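Local coordinates for hypothetical protein ORF-c20_032 (Sulfolobus solfataricus, PDB 2NRQ) that is of unknown function but belongs to an archaeal family that resembles RNA-binding proteins in structure, although it is itself unlikely to bind RNA, at residues S79-M82 / L83-T86; S90-G94 / S95-L99. All coordinates share one frame; numbering follows the deposited sequence. Where two conformers were deposited one is given.

Interaction 1: residues S79-M82 / L83-T86; sequences SELM and LILT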
loop_
_atom_site.group_PDB
_atom_site.type_symbol
_atom_site.label_atom_id
_atom_site.label_comp_id
_atom_site.label_asym_id
_atom_site.label_seq_id
_atom_site.Cartn_x
_atom_site.Cartn_y
_atom_site.Cartn_z
ATOM N N SER A 79 10.208 -13.196 -1.289
ATOM C CA SER A 79 10.269 -13.460 0.138
ATOM C C SER A 79 9.017 -12.892 0.816
ATOM O O SER A 79 8.197 -13.637 1.361
ATOM C CB SER A 79 11.532 -12.809 0.698
ATOM O OG SER A 79 11.727 -13.145 2.051
ATOM N N GLU A 80 8.865 -11.571 0.749
ATOM C CA GLU A 80 7.721 -10.873 1.337
ATOM C C GLU A 80 6.374 -11.362 0.796
ATOM O O GLU A 80 5.381 -11.396 1.531
ATOM C CB GLU A 80 7.851 -9.363 1.094
ATOM C CG GLU A 80 9.189 -8.761 1.532
ATOM C CD GLU A 80 9.401 -8.771 3.040
ATOM O OE1 GLU A 80 10.523 -8.445 3.482
ATOM O OE2 GLU A 80 8.461 -9.095 3.788
ATOM N N LEU A 81 6.342 -11.732 -0.483
ATOM C CA LEU A 81 5.113 -12.216 -1.125
ATOM C C LEU A 81 4.616 -13.498 -0.441
ATOM O O LEU A 81 3.433 -13.628 -0.087
ATOM C CB LEU A 81 5.367 -12.485 -2.609
ATOM C CG LEU A 81 4.162 -12.988 -3.405
ATOM C CD1 LEU A 81 2.958 -12.061 -3.198
ATOM C CD2 LEU A 81 4.544 -13.092 -4.875
HETATM N N MSE A 82 5.533 -14.440 -0.258
HETATM C CA MSE A 82 5.216 -15.685 0.408
HETATM C C MSE A 82 4.736 -15.348 1.820
HETATM O O MSE A 82 3.733 -15.897 2.309
HETATM C CB MSE A 82 6.462 -16.555 0.473
HETATM C CG MSE A 82 6.266 -17.808 1.309
HETATM SE SE MSE A 82 4.855 -18.952 0.570
HETATM C CE MSE A 82 3.420 -18.579 1.810
ATOM N N LEU A 83 5.452 -14.427 2.460
ATOM C CA LEU A 83 5.109 -13.993 3.800
ATOM C C LEU A 83 3.649 -13.551 3.819
ATOM O O LEU A 83 2.976 -13.676 4.836
ATOM C CB LEU A 83 6.011 -12.846 4.209
ATOM C CG LEU A 83 6.047 -12.449 5.685
ATOM C CD1 LEU A 83 6.427 -13.659 6.535
ATOM C CD2 LEU A 83 7.062 -11.311 5.887
ATOM N N ILE A 84 3.155 -13.034 2.695
ATOM C CA ILE A 84 1.756 -12.623 2.631
ATOM C C ILE A 84 0.895 -13.875 2.634
ATOM O O ILE A 84 0.103 -14.087 3.546
ATOM C CB ILE A 84 1.426 -11.818 1.352
ATOM C CG1 ILE A 84 2.114 -10.452 1.391
ATOM C CG2 ILE A 84 -0.081 -11.634 1.234
ATOM C CD1 ILE A 84 1.959 -9.659 0.101
ATOM N N LEU A 85 1.048 -14.695 1.599
ATOM C CA LEU A 85 0.281 -15.930 1.473
ATOM C C LEU A 85 0.302 -16.680 2.783
ATOM O O LEU A 85 -0.736 -17.116 3.281
ATOM C CB LEU A 85 0.869 -16.819 0.390
ATOM C CG LEU A 85 0.120 -18.142 0.229
ATOM C CD1 LEU A 85 -1.371 -17.877 -0.002
ATOM C CD2 LEU A 85 0.723 -18.916 -0.936
ATOM N N THR A 86 1.499 -16.832 3.333
ATOM C CA THR A 86 1.685 -17.510 4.608
ATOM C C THR A 86 0.705 -16.956 5.645
ATOM O O THR A 86 0.524 -17.536 6.712
ATOM C CB THR A 86 3.145 -17.331 5.097
ATOM O OG1 THR A 86 3.928 -18.453 4.675
ATOM C CG2 THR A 86 3.213 -17.192 6.608
#
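L81 and I84 meet on the buried side of one helical turn, where CD1 of L81 lies 4.2 Å from CD1 of I84. The same arm of I84 also lies along the backbone: chi1 of -69° places CG1 beside its own N, 3.4 Å from the carbonyl O of E80. E80 and L83 run side by side in the same direction, and the bend of the glutamate at chi2 (-67°) carries OE2 to 3.4 Å from CD2 of L83, an oxygen-to-methyl contact. M82, a selenomethionine modelled in two conformers, curls its chain toward L85 and T86, but the exact fit of its CE there is doubtful. Behind these side chains, L83 N donates to S79 O (3.1 Å) and L85 N to L81 O (3.1 Å). I84 N divides its hydrogen between E80 O and L81 O, and both bonds are weak. T86 N closes the last turn on M82 O. Further out, L81 packs on V142 and L85 on I138 of helix 134-145, while L114 touches both E80 and I84. The E77 carboxylate close to OE1 of E80 would probably favour protonation of one of the two acids. The arrangement is that of the closing turns of an alpha-helix, with i to i+4 bonds inside, L81 and I84 buried, L83 exposed, and one flank packed through L81 and L85 against helix 134-145.

Interaction 2: residues S90-G94 / S95-L99; sequences SHIDG and SKLYL
H91 and Y98 are joined by a backbone bond, Y98 N to H91 O at 2.7 Å. D93 and K96 form the hydrogen-bonded pair nearer the turn: D93 N gives to K96 O at 3.2 Å, and the return bond from K96 N to D93 O is weak. Between them I92 and L97 make a non-hydrogen-bonded pair, and L97 CA adds a C-H...O contact to H91 O.

Among apolar groups, CD1 of L97 reaches CG1 of I92 (3.5 Å) and CB of H91 (3.8 Å); with CG of L97 anti to its backbone N (chi1 176°), CD1 is swung across to the facing strand.

On the D93 and K96 face, opposite I92 and L97, the Y98 ring slants across the D93 carboxylate, its CE2 3.6 Å from OD2, while H91 O sits in plane at the ring edge. With an alanine here the backbone pairing could persist, but the D93 side chain would probably lose its aromatic neighbour and be freer to turn. S95 OG, at the bend, bonds to F127 O. With G94 at positive phi, D93 to K96 is a type II' turn, the classic closure of a beta hairpin with a two-residue loop.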
loop_
_atom_site.group_PDB
_atom_site.type_symbol
_atom_site.label_atom_id
_atom_site.label_comp_id
_atom_site.label_asym_id
_atom_site.label_seq_id
_atom_site.Cartn_x
_atom_site.Cartn_y
_atom_site.Cartn_z
ATOM N N SER A 90 -4.388 -13.332 8.080
ATOM C CA SER A 90 -4.589 -12.339 9.130
ATOM C C SER A 90 -4.578 -10.907 8.564
ATOM O O SER A 90 -4.758 -9.928 9.291
ATOM C CB SER A 90 -3.505 -12.484 10.212
ATOM O OG SER A 90 -2.279 -11.876 9.835
ATOM N N HIS A 91 -4.369 -10.805 7.257
ATOM C CA HIS A 91 -4.344 -9.529 6.556
ATOM C C HIS A 91 -5.651 -9.344 5.813
ATOM O O HIS A 91 -5.761 -8.503 4.920
ATOM C CB HIS A 91 -3.197 -9.529 5.565
ATOM C CG HIS A 91 -1.872 -9.733 6.209
ATOM N ND1 HIS A 91 -0.800 -10.289 5.548
ATOM C CD2 HIS A 91 -1.449 -9.469 7.468
ATOM C CE1 HIS A 91 0.229 -10.362 6.373
ATOM N NE2 HIS A 91 -0.139 -9.870 7.545
ATOM N N ILE A 92 -6.640 -10.144 6.190
ATOM C CA ILE A 92 -7.934 -10.076 5.553
ATOM C C ILE A 92 -9.069 -9.821 6.521
ATOM O O ILE A 92 -9.103 -10.351 7.631
ATOM C CB ILE A 92 -8.208 -11.351 4.757
ATOM C CG1 ILE A 92 -7.240 -11.403 3.573
ATOM C CG2 ILE A 92 -9.657 -11.389 4.299
ATOM C CD1 ILE A 92 -7.490 -12.531 2.600
ATOM N N ASP A 93 -9.989 -8.979 6.076
ATOM C CA ASP A 93 -11.163 -8.602 6.839
ATOM C C ASP A 93 -12.253 -8.388 5.814
ATOM O O ASP A 93 -12.210 -7.417 5.047
ATOM C CB ASP A 93 -10.925 -7.300 7.581
ATOM C CG ASP A 93 -12.162 -6.444 7.633
ATOM O OD1 ASP A 93 -13.173 -6.916 8.195
ATOM O OD2 ASP A 93 -12.126 -5.311 7.099
ATOM N N GLY A 94 -13.233 -9.283 5.798
ATOM C CA GLY A 94 -14.295 -9.163 4.816
ATOM C C GLY A 94 -13.708 -9.599 3.487
ATOM O O GLY A 94 -13.151 -10.693 3.382
ATOM N N SER A 95 -13.802 -8.750 2.473
ATOM C CA SER A 95 -13.258 -9.106 1.168
ATOM C C SER A 95 -12.061 -8.237 0.783
ATOM O O SER A 95 -11.580 -8.285 -0.356
ATOM C CB SER A 95 -14.344 -8.995 0.098
ATOM O OG SER A 95 -13.948 -9.674 -1.084
ATOM N N LYS A 96 -11.579 -7.442 1.733
ATOM C CA LYS A 96 -10.440 -6.582 1.464
ATOM C C LYS A 96 -9.183 -7.068 2.169
ATOM O O LYS A 96 -9.223 -7.511 3.312
ATOM C CB LYS A 96 -10.763 -5.133 1.843
ATOM C CG LYS A 96 -11.398 -4.959 3.193
ATOM C CD LYS A 96 -11.755 -3.498 3.447
ATOM C CE LYS A 96 -12.873 -3.005 2.525
ATOM N NZ LYS A 96 -13.469 -1.708 3.002
ATOM N N LEU A 97 -8.071 -7.003 1.447
ATOM C CA LEU A 97 -6.765 -7.428 1.928
ATOM C C LEU A 97 -5.982 -6.195 2.349
ATOM O O LEU A 97 -5.856 -5.250 1.571
ATOM C CB LEU A 97 -6.013 -8.144 0.803
ATOM C CG LEU A 97 -4.572 -8.585 1.082
ATOM C CD1 LEU A 97 -4.572 -9.755 2.056
ATOM C CD2 LEU A 97 -3.881 -8.982 -0.230
ATOM N N TYR A 98 -5.452 -6.206 3.570
ATOM C CA TYR A 98 -4.683 -5.079 4.070
ATOM C C TYR A 98 -3.195 -5.390 4.043
ATOM O O TYR A 98 -2.725 -6.258 4.769
ATOM C CB TYR A 98 -5.093 -4.741 5.503
ATOM C CG TYR A 98 -6.506 -4.231 5.639
ATOM C CD1 TYR A 98 -6.759 -2.901 5.977
ATOM C CD2 TYR A 98 -7.599 -5.074 5.422
ATOM C CE1 TYR A 98 -8.066 -2.418 6.094
ATOM C CE2 TYR A 98 -8.906 -4.604 5.538
ATOM C CZ TYR A 98 -9.131 -3.275 5.875
ATOM O OH TYR A 98 -10.421 -2.811 6.000
ATOM N N LEU A 99 -2.450 -4.682 3.210
ATOM C CA LEU A 99 -1.018 -4.895 3.145
ATOM C C LEU A 99 -0.321 -3.667 3.707
ATOM O O LEU A 99 -0.342 -2.608 3.086
ATOM C CB LEU A 99 -0.582 -5.105 1.699
ATOM C CG LEU A 99 -1.394 -6.079 0.849
ATOM C CD1 LEU A 99 -0.773 -6.163 -0.536
ATOM C CD2 LEU A 99 -1.424 -7.440 1.509
#

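In the fold
Along the chain the two contacts are in series: neither nests within nor crosses the other. Interaction 1 comes first, winding the last turns of helix 78-85; after a short break that includes the unmodelled residues 88-89, interaction 2 folds residues 90-99 back on themselves and closes only its own turn. Their centres are 14 Å apart, yet they touch where CD1 of I84 packs 4.3 Å from CD2 of L99. L114 also touches residues of both interactions. Interaction 1 faces helix 134-145, whereas interaction 2 continues into strand 96-101, paired with 121-126; the hairpin itself forms one edge of the antiparallel sheet, with 92-93 outermost, and the I84-L99 contact sets helix 78-85 against it.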